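Local coordinates for pyocin-S2 immunity protein (Pseudomonas aeruginosa, PDB 4QKO), which binds the nuclease domain of the bacteriocin pyocin S2 and probably protects the cell that makes the toxin from its DNase activity, at residues N60-D63 and S64-V68. Numbering follows the deposited sequence.
Sequences NRED and SPAGV
Glu-62 and Gly-67 face each other with their CA atoms 4.8 Å apart, because the chain runs extended through 61-64 and then turns at Pro-65 into helix 65-78, whose first turn is closed by Val-68 N bonding to Ser-64 O. The bend brings Glu-62 O to 3.3 Å from Gly-67 CA, a nearly straight CA-H...O contact (175° at the hydrogen). Helix N-capping is well illustrated here: Ser-64 is the N-cap residue, and its OG, held between its own N and carbonyl carbon (chi1 66°), accepts from Gly-67 N at 2.9 Å. Ser-64 OG in turn donates to Glu-62 OE2 at 2.7 Å, reaching the oxygen from above the carboxylate plane. Glu-62 gets there as an extended chain, with CG lying alongside the serine hydroxyl. On the other flank Arg-61 bends at chi2 (80°), laying one guanidinium face over Gly-67 C and Val-68 N, while Val-68 CG2 comes within 3.9 Å of Arg-61 NH1. Arg-61 NH1 donates, in the plane of its guanidinium and nearly straight, to Glu-62 O at 2.9 Å; NE forms a salt bridge with Glu-71 and NH2 bonds to Leu-53 O, three partners that together should restrict the rotation of the group. The CB of Asp-63 points away from 64-68, and its OD1 is bonded to Tyr-21 OH on helix 10-21 and its OD2 to Asn-71 ND2 of the pyocin S2 chain.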
loop_
_atom_site.group_PDB
_atom_site.type_symbol
_atom_site.label_atom_id
_atom_site.label_comp_id
_atom_site.label_asym_id
_atom_site.label_seq_id
_atom_site.Cartn_x
_atom_site.Cartn_y
_atom_site.Cartn_z
ATOM N N ASN A 60 11.957 16.895 2.351
ATOM C CA ASN A 60 13.046 17.593 3.080
ATOM C C ASN A 60 14.013 16.683 3.806
ATOM O O ASN A 60 14.888 17.151 4.520
ATOM C CB ASN A 60 12.454 18.610 4.022
ATOM C CG ASN A 60 11.781 18.001 5.229
ATOM O OD1 ASN A 60 11.794 16.783 5.473
ATOM N ND2 ASN A 60 11.112 18.866 5.975
ATOM N N ARG A 61 13.884 15.375 3.654
ATOM C CA ARG A 61 14.777 14.495 4.328
ATOM C C ARG A 61 14.950 13.196 3.548
ATOM O O ARG A 61 14.333 12.988 2.484
ATOM C CB ARG A 61 14.371 14.266 5.812
ATOM C CG ARG A 61 12.969 13.697 6.088
ATOM C CD ARG A 61 12.896 12.179 5.892
ATOM N NE ARG A 61 11.618 11.624 6.345
ATOM C CZ ARG A 61 11.231 10.348 6.195
ATOM N NH1 ARG A 61 11.987 9.475 5.548
ATOM N NH2 ARG A 61 10.023 9.980 6.618
ATOM N N GLU A 62 15.849 12.350 4.033
ATOM C CA GLU A 62 16.199 11.142 3.296
ATOM C C GLU A 62 15.100 10.117 3.336
ATOM O O GLU A 62 14.661 9.785 4.406
ATOM C CB GLU A 62 17.456 10.485 3.900
ATOM C CG GLU A 62 17.870 9.230 3.141
ATOM C CD GLU A 62 19.199 8.663 3.600
ATOM O OE1 GLU A 62 20.149 8.766 2.791
ATOM O OE2 GLU A 62 19.298 8.128 4.739
ATOM N N ASP A 63 14.670 9.609 2.184
ATOM C CA ASP A 63 13.704 8.512 2.128
ATOM C C ASP A 63 14.416 7.200 2.372
ATOM O O ASP A 63 14.897 6.580 1.414
ATOM C CB ASP A 63 13.003 8.489 0.766
ATOM C CG ASP A 63 11.997 7.352 0.648
ATOM O OD1 ASP A 63 11.779 6.579 1.641
ATOM O OD2 ASP A 63 11.377 7.262 -0.429
ATOM N N SER A 64 14.459 6.769 3.628
ATOM C CA SER A 64 15.157 5.542 4.063
ATOM C C SER A 64 14.750 5.198 5.476
ATOM O O SER A 64 14.329 6.082 6.173
ATOM C CB SER A 64 16.684 5.790 4.091
ATOM O OG SER A 64 17.032 6.729 5.070
ATOM N N PRO A 65 15.036 3.972 5.982
ATOM C CA PRO A 65 14.808 3.686 7.409
ATOM C C PRO A 65 15.544 4.644 8.341
ATOM O O PRO A 65 14.965 5.149 9.301
ATOM C CB PRO A 65 15.358 2.273 7.583
ATOM C CG PRO A 65 15.258 1.672 6.231
ATOM C CD PRO A 65 15.392 2.764 5.227
ATOM N N ALA A 66 16.786 5.000 8.026
ATOM C CA ALA A 66 17.466 6.018 8.872
ATOM C C ALA A 66 16.770 7.395 8.839
ATOM O O ALA A 66 16.716 8.085 9.856
ATOM C CB ALA A 66 18.902 6.182 8.442
ATOM N N GLY A 67 16.264 7.786 7.676
ATOM C CA GLY A 67 15.538 9.033 7.543
ATOM C C GLY A 67 14.314 9.022 8.393
ATOM O O GLY A 67 13.987 9.992 9.029
ATOM N N VAL A 68 13.651 7.867 8.439
ATOM C CA VAL A 68 12.428 7.725 9.214
ATOM C C VAL A 68 12.745 7.866 10.689
ATOM O O VAL A 68 12.062 8.602 11.451
ATOM C CB VAL A 68 11.732 6.371 8.978
ATOM C CG1 VAL A 68 10.642 6.154 10.030
ATOM C CG2 VAL A 68 11.218 6.289 7.571
#